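Local coordinates for protein teichoic acid D-alanine hydrolase (Staphylococcus aureus, PDB 5ZH8) that hydrolyses the D-alanyl esters of wall teichoic and lipoteichoic acids, releasing D-alanine, and affects methicillin resistance and cell wall structure, at residues 170-175 with 324-329; 340-345 with 353-358. One frame throughout, in Å; residues are numbered along the deposited sequence.

Contact 1 of 2, residues 170-175 with 324-329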
ATOM      1  N   LEU A 170     -19.232   9.291  16.012  1.00 55.29           N
ATOM      2  CA  LEU A 170     -18.110   8.362  16.048  1.00 54.29           C
ATOM      3  C   LEU A 170     -18.360   7.218  15.075  1.00 52.02           C
ATOM      4  O   LEU A 170     -17.519   6.902  14.239  1.00 51.53           O
ATOM      5  CB  LEU A 170     -17.929   7.779  17.445  1.00 54.54           C
ATOM      6  CG  LEU A 170     -17.636   8.723  18.604  1.00 57.10           C
ATOM      7  CD1 LEU A 170     -17.777   7.968  19.914  1.00 57.22           C
ATOM      8  CD2 LEU A 170     -16.243   9.306  18.488  1.00 58.70           C
ATOM      9  N   MET A 171     -19.531   6.606  15.199  1.00 51.15           N
ATOM     10  CA  MET A 171     -19.946   5.492  14.353  1.00 49.44           C
ATOM     11  C   MET A 171     -19.846   5.823  12.864  1.00 49.53           C
ATOM     12  O   MET A 171     -19.425   4.982  12.071  1.00 48.61           O
ATOM     13  CB  MET A 171     -21.383   5.083  14.716  1.00 48.93           C
ATOM     14  CG  MET A 171     -21.957   3.921  13.920  1.00 47.32           C
ATOM     15  SD  MET A 171     -22.699   4.416  12.349  1.00 47.17           S
ATOM     16  CE  MET A 171     -24.183   5.253  12.886  1.00 48.40           C
ATOM     17  N   LEU A 172     -20.222   7.045  12.494  1.00 51.14           N
ATOM     18  CA  LEU A 172     -20.229   7.476  11.091  1.00 51.41           C
ATOM     19  C   LEU A 172     -18.902   8.099  10.623  1.00 52.48           C
ATOM     20  O   LEU A 172     -18.807   8.541   9.475  1.00 53.43           O
ATOM     21  CB  LEU A 172     -21.367   8.485  10.848  1.00 52.85           C
ATOM     22  CG  LEU A 172     -22.822   8.037  11.019  1.00 52.24           C
ATOM     23  CD1 LEU A 172     -23.750   9.241  10.962  1.00 54.06           C
ATOM     24  CD2 LEU A 172     -23.227   7.010   9.978  1.00 50.62           C
ATOM     25  N   HIS A 173     -17.891   8.128  11.492  1.00 52.77           N
ATOM     26  CA  HIS A 173     -16.604   8.787  11.210  1.00 54.03           C
ATOM     27  C   HIS A 173     -16.750  10.271  10.871  1.00 56.30           C
ATOM     28  O   HIS A 173     -16.326  10.708   9.809  1.00 57.08           O
ATOM     29  CB  HIS A 173     -15.830   8.067  10.093  1.00 52.75           C
ATOM     30  CG  HIS A 173     -15.427   6.669  10.435  1.00 50.82           C
ATOM     31  ND1 HIS A 173     -14.545   6.374  11.454  1.00 51.20           N
ATOM     32  CD2 HIS A 173     -15.768   5.486   9.876  1.00 48.78           C
ATOM     33  CE1 HIS A 173     -14.376   5.065  11.517  1.00 49.57           C
ATOM     34  NE2 HIS A 173     -15.111   4.503  10.574  1.00 48.05           N
ATOM     35  N   GLN A 174     -17.350  11.034  11.781  1.00 57.79           N
ATOM     36  CA  GLN A 174     -17.491  12.484  11.623  1.00 60.43           C
ATOM     37  C   GLN A 174     -17.462  13.196  12.977  1.00 62.62           C
ATOM     38  O   GLN A 174     -18.200  14.155  13.209  1.00 64.34           O
ATOM     39  CB  GLN A 174     -18.783  12.811  10.869  1.00 60.31           C
ATOM     40  CG  GLN A 174     -20.043  12.269  11.525  1.00 59.17           C
ATOM     41  CD  GLN A 174     -21.312  12.669  10.789  1.00 59.51           C
ATOM     42  OE1 GLN A 174     -21.326  12.792   9.562  1.00 59.45           O
ATOM     43  NE2 GLN A 174     -22.388  12.870  11.539  1.00 59.62           N
ATOM     44  N   SER A 175     -16.576  12.732  13.854  1.00 62.75           N
ATOM     45  CA  SER A 175     -16.489  13.235  15.221  1.00 64.66           C
ATOM     46  C   SER A 175     -15.642  14.499  15.338  1.00 68.13           C
ATOM     47  O   SER A 175     -15.860  15.320  16.228  1.00 70.20           O
ATOM     48  CB  SER A 175     -15.910  12.150  16.124  1.00 63.42           C
ATOM     49  OG  SER A 175     -14.616  11.770  15.694  1.00 63.13           O
ATOM     50  N   GLN A 324     -31.612   8.525   9.354  1.00 52.56           N
ATOM     51  CA  GLN A 324     -31.057   7.493  10.227  1.00 50.51           C
ATOM     52  C   GLN A 324     -29.743   6.948   9.704  1.00 49.08           C
ATOM     53  O   GLN A 324     -28.768   6.850  10.455  1.00 48.29           O
ATOM     54  CB  GLN A 324     -32.051   6.342  10.380  1.00 49.64           C
ATOM     55  CG  GLN A 324     -31.636   5.321  11.423  1.00 48.06           C
ATOM     56  CD  GLN A 324     -32.648   4.219  11.619  1.00 47.79           C
ATOM     57  OE1 GLN A 324     -33.741   4.248  11.050  1.00 48.96           O
ATOM     58  NE2 GLN A 324     -32.287   3.231  12.423  1.00 46.40           N
ATOM     59  N   TYR A 325     -29.735   6.587   8.423  1.00 49.07           N
ATOM     60  CA  TYR A 325     -28.556   6.050   7.749  1.00 47.96           C
ATOM     61  C   TYR A 325     -28.191   6.967   6.580  1.00 49.54           C
ATOM     62  O   TYR A 325     -28.484   6.648   5.428  1.00 49.50           O
ATOM     63  CB  TYR A 325     -28.843   4.636   7.243  1.00 46.56           C
ATOM     64  CG  TYR A 325     -29.097   3.641   8.348  1.00 45.73           C
ATOM     65  CD1 TYR A 325     -28.045   3.073   9.047  1.00 44.56           C
ATOM     66  CD2 TYR A 325     -30.391   3.269   8.698  1.00 46.41           C
ATOM     67  CE1 TYR A 325     -28.271   2.161  10.066  1.00 44.07           C
ATOM     68  CE2 TYR A 325     -30.632   2.356   9.709  1.00 45.87           C
ATOM     69  CZ  TYR A 325     -29.563   1.804  10.391  1.00 44.72           C
ATOM     70  OH  TYR A 325     -29.775   0.893  11.406  1.00 44.70           O
ATOM     71  N   PRO A 326     -27.562   8.122   6.873  1.00 51.18           N
ATOM     72  CA  PRO A 326     -27.287   9.135   5.847  1.00 53.16           C
ATOM     73  C   PRO A 326     -26.238   8.726   4.823  1.00 52.86           C
ATOM     74  O   PRO A 326     -26.317   9.139   3.671  1.00 54.17           O
ATOM     75  CB  PRO A 326     -26.781  10.326   6.662  1.00 54.41           C
ATOM     76  CG  PRO A 326     -26.194   9.720   7.880  1.00 52.85           C
ATOM     77  CD  PRO A 326     -27.066   8.543   8.196  1.00 51.39           C
ATOM     78  N   ASP A 327     -25.266   7.931   5.245  1.00 51.69           N
ATOM     79  CA  ASP A 327     -24.149   7.549   4.393  1.00 51.52           C
ATOM     80  C   ASP A 327     -24.236   6.073   4.054  1.00 49.97           C
ATOM     81  O   ASP A 327     -25.024   5.334   4.645  1.00 49.54           O
ATOM     82  CB  ASP A 327     -22.816   7.851   5.101  1.00 51.60           C
ATOM     83  CG  ASP A 327     -22.724   9.297   5.592  1.00 53.87           C
ATOM     84  OD1 ASP A 327     -23.259  10.165   4.874  1.00 56.13           O
ATOM     85  OD2 ASP A 327     -22.176   9.565   6.688  1.00 54.15           O
ATOM     86  N   GLU A 328     -23.428   5.652   3.087  1.00 49.59           N
ATOM     87  CA  GLU A 328     -23.302   4.238   2.750  1.00 48.09           C
ATOM     88  C   GLU A 328     -22.721   3.501   3.944  1.00 46.60           C
ATOM     89  O   GLU A 328     -23.123   2.374   4.252  1.00 45.56           O
ATOM     90  CB  GLU A 328     -22.397   4.047   1.529  1.00 48.22           C
ATOM     91  CG  GLU A 328     -22.979   4.601   0.240  1.00 49.76           C
ATOM     92  CD  GLU A 328     -22.110   4.331  -0.977  1.00 50.10           C
ATOM     93  OE1 GLU A 328     -20.895   4.073  -0.814  1.00 49.37           O
ATOM     94  OE2 GLU A 328     -22.649   4.384  -2.105  1.00 51.22           O
ATOM     95  N   TYR A 329     -21.784   4.157   4.624  1.00 46.72           N
ATOM     96  CA  TYR A 329     -21.134   3.590   5.799  1.00 45.64           C
ATOM     97  C   TYR A 329     -22.055   3.609   7.018  1.00 45.27           C
ATOM     98  O   TYR A 329     -22.704   4.607   7.289  1.00 46.42           O
ATOM     99  CB  TYR A 329     -19.858   4.364   6.118  1.00 46.31           C
ATOM    100  CG  TYR A 329     -18.939   3.654   7.075  1.00 45.72           C
ATOM    101  CD1 TYR A 329     -18.106   2.650   6.632  1.00 44.90           C
ATOM    102  CD2 TYR A 329     -18.905   3.982   8.425  1.00 46.23           C
ATOM    103  CE1 TYR A 329     -17.253   1.993   7.485  1.00 44.57           C
ATOM    104  CE2 TYR A 329     -18.054   3.321   9.294  1.00 45.72           C
ATOM    105  CZ  TYR A 329     -17.232   2.330   8.813  1.00 44.97           C
ATOM    106  OH  TYR A 329     -16.369   1.661   9.645  1.00 45.31           O
TER
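The end of helix 167-171 meets the loop that leads into strand 329-330, the touching backbones running 111° apart and coming closest at Leu172 and Tyr329, with CA atoms 6.6 Å apart. A Schellman motif ends the helix: His173 has positive phi (58°), and His173 N bonds back to Leu170 O at 3.0 Å. The turn directs the His173 side chain at Tyr329, whose CG lies anti to the backbone N and whose ring crosses the imidazole obliquely, planes 45° apart. Where the rings meet, His173 CD2 is 3.2 Å from Tyr329 CE2, and His173 NE2 donates a weak hydrogen bond to Tyr329 OH (3.2 Å). Met171 O lies at the edge of the tyrosine ring, 3.5 Å from Tyr329 CE2, and is also hydrogen-bonded to the hydroxyl of Tyr216. Leu172 supplies the apolar part: CD1 meets Pro326 CG tip to tip at 4.0 Å, while CD2 lies 3.6 Å from Tyr329 O. The side chains of His173 and Tyr329 both touch Lys130 of helix 129-142, which sits where the penicillin-recognising family carries the lysine of its Ser-X-X-Lys motif. ND1 of His173 is hydrogen-bonded to Asn215 ND2, an amide donor, which is consistent with the proton residing on NE2; held mainly through ND1 by Asn215, with the weak NE2 bond to Tyr329 OH as a second tie, the imidazole is probably restricted in rotation beside that lysine.

Contact 2 of 2, residues 340-345 with 353-358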
ATOM      1  N   ASN A 340     -23.006  -4.727  -0.708  1.00 41.32           N
ATOM      2  CA  ASN A 340     -22.515  -4.332   0.613  1.00 40.63           C
ATOM      3  C   ASN A 340     -21.040  -4.703   0.691  1.00 40.15           C
ATOM      4  O   ASN A 340     -20.626  -5.744   0.176  1.00 39.95           O
ATOM      5  CB  ASN A 340     -23.289  -5.030   1.742  1.00 40.42           C
ATOM      6  CG  ASN A 340     -24.662  -4.421   1.985  1.00 41.09           C
ATOM      7  OD1 ASN A 340     -25.179  -3.661   1.162  1.00 41.90           O
ATOM      8  ND2 ASN A 340     -25.263  -4.763   3.120  1.00 40.68           N
ATOM      9  N   ARG A 341     -20.257  -3.860   1.352  1.00 40.17           N
ATOM     10  CA  ARG A 341     -18.815  -4.000   1.354  1.00 40.01           C
ATOM     11  C   ARG A 341     -18.217  -3.898   2.757  1.00 39.62           C
ATOM     12  O   ARG A 341     -18.606  -3.034   3.542  1.00 39.79           O
ATOM     13  CB  ARG A 341     -18.213  -2.926   0.446  1.00 40.94           C
ATOM     14  CG  ARG A 341     -16.708  -2.754   0.555  1.00 41.19           C
ATOM     15  CD  ARG A 341     -16.233  -1.694  -0.423  1.00 42.45           C
ATOM     16  NE  ARG A 341     -14.772  -1.622  -0.498  1.00 42.87           N
ATOM     17  CZ  ARG A 341     -14.002  -0.924   0.338  1.00 43.23           C
ATOM     18  NH1 ARG A 341     -14.541  -0.234   1.338  1.00 43.71           N
ATOM     19  NH2 ARG A 341     -12.692  -0.919   0.180  1.00 43.56           N
ATOM     20  N   LEU A 342     -17.283  -4.799   3.053  1.00 39.15           N
ATOM     21  CA  LEU A 342     -16.375  -4.650   4.191  1.00 39.24           C
ATOM     22  C   LEU A 342     -14.939  -4.681   3.678  1.00 39.33           C
ATOM     23  O   LEU A 342     -14.646  -5.316   2.664  1.00 38.92           O
ATOM     24  CB  LEU A 342     -16.556  -5.764   5.228  1.00 39.12           C
ATOM     25  CG  LEU A 342     -17.822  -5.726   6.076  1.00 39.18           C
ATOM     26  CD1 LEU A 342     -18.988  -6.337   5.333  1.00 39.35           C
ATOM     27  CD2 LEU A 342     -17.623  -6.460   7.390  1.00 39.37           C
ATOM     28  N   ASN A 343     -14.055  -3.985   4.384  1.00 39.56           N
ATOM     29  CA  ASN A 343     -12.654  -3.955   4.021  1.00 40.09           C
ATOM     30  C   ASN A 343     -11.783  -3.494   5.191  1.00 40.84           C
ATOM     31  O   ASN A 343     -12.137  -2.562   5.908  1.00 40.95           O
ATOM     32  CB  ASN A 343     -12.435  -3.041   2.811  1.00 40.45           C
ATOM     33  CG  ASN A 343     -10.981  -2.973   2.400  1.00 41.15           C
ATOM     34  OD1 ASN A 343     -10.490  -3.811   1.645  1.00 41.46           O
ATOM     35  ND2 ASN A 343     -10.290  -1.960   2.884  1.00 41.81           N
ATOM     36  N   GLY A 344     -10.641  -4.156   5.364  1.00 41.38           N
ATOM     37  CA  GLY A 344      -9.634  -3.748   6.338  1.00 42.38           C
ATOM     38  C   GLY A 344      -8.240  -3.973   5.790  1.00 43.36           C
ATOM     39  O   GLY A 344      -7.943  -5.037   5.252  1.00 43.61           O
ATOM     40  N   GLY A 345      -7.384  -2.965   5.915  1.00 44.54           N
ATOM     41  CA  GLY A 345      -5.982  -3.066   5.496  1.00 45.61           C
ATOM     42  C   GLY A 345      -5.085  -2.854   6.701  1.00 46.92           C
ATOM     43  O   GLY A 345      -5.088  -1.771   7.294  1.00 48.17           O
ATOM     44  N   VAL A 353     -14.713  -7.906   1.637  1.00 37.27           N
ATOM     45  CA  VAL A 353     -15.961  -8.651   1.517  1.00 37.21           C
ATOM     46  C   VAL A 353     -16.889  -7.859   0.620  1.00 37.29           C
ATOM     47  O   VAL A 353     -17.160  -6.693   0.884  1.00 37.25           O
ATOM     48  CB  VAL A 353     -16.680  -8.833   2.877  1.00 37.24           C
ATOM     49  CG1 VAL A 353     -17.878  -9.759   2.726  1.00 37.66           C
ATOM     50  CG2 VAL A 353     -15.733  -9.366   3.945  1.00 37.35           C
ATOM     51  N   TYR A 354     -17.354  -8.490  -0.448  1.00 37.74           N
ATOM     52  CA  TYR A 354     -18.426  -7.949  -1.276  1.00 38.09           C
ATOM     53  C   TYR A 354     -19.575  -8.921  -1.142  1.00 38.48           C
ATOM     54  O   TYR A 354     -19.360 -10.131  -1.239  1.00 38.45           O
ATOM     55  CB  TYR A 354     -18.012  -7.905  -2.741  1.00 38.61           C
ATOM     56  CG  TYR A 354     -17.298  -6.657  -3.207  1.00 38.51           C
ATOM     57  CD1 TYR A 354     -16.562  -5.856  -2.342  1.00 37.91           C
ATOM     58  CD2 TYR A 354     -17.330  -6.312  -4.552  1.00 39.22           C
ATOM     59  CE1 TYR A 354     -15.910  -4.733  -2.810  1.00 38.42           C
ATOM     60  CE2 TYR A 354     -16.678  -5.203  -5.026  1.00 39.52           C
ATOM     61  CZ  TYR A 354     -15.972  -4.416  -4.160  1.00 39.23           C
ATOM     62  OH  TYR A 354     -15.342  -3.314  -4.679  1.00 40.22           O
ATOM     63  N   TYR A 355     -20.787  -8.417  -0.908  1.00 38.88           N
ATOM     64  CA  TYR A 355     -21.932  -9.311  -0.855  1.00 39.76           C
ATOM     65  C   TYR A 355     -23.257  -8.680  -1.201  1.00 40.55           C
ATOM     66  O   TYR A 355     -23.398  -7.455  -1.229  1.00 40.51           O
ATOM     67  CB  TYR A 355     -22.023 -10.005   0.510  1.00 39.67           C
ATOM     68  CG  TYR A 355     -22.519  -9.165   1.662  1.00 39.40           C
ATOM     69  CD1 TYR A 355     -23.877  -9.056   1.933  1.00 39.94           C
ATOM     70  CD2 TYR A 355     -21.630  -8.520   2.511  1.00 38.80           C
ATOM     71  CE1 TYR A 355     -24.330  -8.309   3.000  1.00 39.90           C
ATOM     72  CE2 TYR A 355     -22.082  -7.770   3.586  1.00 38.63           C
ATOM     73  CZ  TYR A 355     -23.431  -7.670   3.823  1.00 39.08           C
ATOM     74  OH  TYR A 355     -23.892  -6.924   4.880  1.00 39.26           O
ATOM     75  N   ASN A 356     -24.213  -9.558  -1.496  1.00 41.72           N
ATOM     76  CA  ASN A 356     -25.610  -9.197  -1.687  1.00 42.94           C
ATOM     77  C   ASN A 356     -26.485 -10.346  -1.150  1.00 44.27           C
ATOM     78  O   ASN A 356     -26.024 -11.115  -0.302  1.00 44.14           O
ATOM     79  CB  ASN A 356     -25.895  -8.834  -3.160  1.00 43.73           C
ATOM     80  CG  ASN A 356     -25.662  -9.979  -4.122  1.00 44.29           C
ATOM     81  OD1 ASN A 356     -25.690 -11.145  -3.749  1.00 44.44           O
ATOM     82  ND2 ASN A 356     -25.457  -9.643  -5.383  1.00 44.91           N
ATOM     83  N   ASP A 357     -27.725 -10.473  -1.616  1.00 46.15           N
ATOM     84  CA  ASP A 357     -28.613 -11.513  -1.091  1.00 47.46           C
ATOM     85  C   ASP A 357     -28.341 -12.907  -1.667  1.00 48.46           C
ATOM     86  O   ASP A 357     -28.866 -13.890  -1.151  1.00 49.78           O
ATOM     87  CB  ASP A 357     -30.078 -11.125  -1.294  1.00 49.24           C
ATOM     88  CG  ASP A 357     -30.530 -10.004  -0.360  1.00 49.01           C
ATOM     89  OD1 ASP A 357     -29.717  -9.498   0.445  1.00 47.66           O
ATOM     90  OD2 ASP A 357     -31.713  -9.617  -0.442  1.00 50.69           O
ATOM     91  N   LYS A 358     -27.528 -13.000  -2.721  1.00 48.27           N
ATOM     92  CA  LYS A 358     -27.171 -14.296  -3.305  1.00 49.35           C
ATOM     93  C   LYS A 358     -25.744 -14.718  -2.942  1.00 48.03           C
ATOM     94  O   LYS A 358     -25.524 -15.834  -2.474  1.00 48.84           O
ATOM     95  CB  LYS A 358     -27.323 -14.269  -4.826  1.00 50.53           C
ATOM     96  CG  LYS A 358     -27.310 -15.655  -5.456  1.00 52.46           C
ATOM     97  CD  LYS A 358     -27.418 -15.595  -6.966  1.00 54.19           C
ATOM     98  CE  LYS A 358     -27.333 -16.975  -7.603  1.00 56.21           C
ATOM     99  NZ  LYS A 358     -27.184 -16.892  -9.087  1.00 57.49           N
TER
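Strand 340-345 runs antiparallel to strand 353-355, their axes 4.7 Å apart with directions at 174°, and with seven residues between the segments they form the arms of a beta hairpin. It belongs to the antiparallel sheet of the beta-lactamase-type fold, with helix 292-303 against the Val353 and Tyr355 face and helix 371-382 against the Tyr354 face. In the hydrogen-bonded pair of Asn340 with Tyr355, Asn340 N reaches Tyr355 O at 2.8 Å, nearly straight and almost along the C=O axis, and Tyr355 N answers to Asn340 O. Tyr355 CG occupies the crowded position between backbone N and carbonyl carbon (chi1 75°), which brings the ring across Asn340, whose CB sits over one face as a CH-pi contact, 3.5 Å from the centroid. Asn340 ND2 donates to Tyr355 OH at 3.1 Å, the hydroxyl lying in the amide plane. Arg341 forms the non-hydrogen-bonded pair with Tyr354 on the other face. The extended arginine chain runs alongside the ring, CD 3.9 Å from Tyr354 CE1, and Arg341 NE and Tyr354 OH converge on OE2 of Glu372. Leu342 returns to the face of Asn340; its N bonds Val353 O at 2.9 Å, and Val353 N bonds Leu342 O. Their CB atoms pack side by side, while Leu342 CD1 reaches the edge of the Tyr355 ring, 3.8 Å from CE2. A polar cluster thus lies on each face: Asn340 ND2 also donates to Leu317 O and OD1 bonds Asn390 ND2, probably fixing the buried amide's orientation, while Glu372, gathering a salt bridge and a hydroxyl on OE2, likely stays ionised.

Overall arrangement
From the N terminus, the chain lays down strands 68-69, 90-96 and 99-106 of the large sheet, then helices up to 167-171. It travels 148 residues, mainly helix and loop, before 324-329 returns to 170-175 and contact 1 closes that excursion. Contact 2 opens only afterwards and closes a short hairpin, so the two stand in series and neither encloses the other. Their centres lie about 17 Å apart and their nearest atoms about 6 Å, without touching. The eight-stranded antiparallel sheet connects them: Tyr329 begins its edge strand 329-330, and Tyr334 of the next strand packs edge-to-face on Tyr329 while its backbone bonds to Arg341. Contact 1 thereby joins helices to the sheet edge; contact 2 lies further inside.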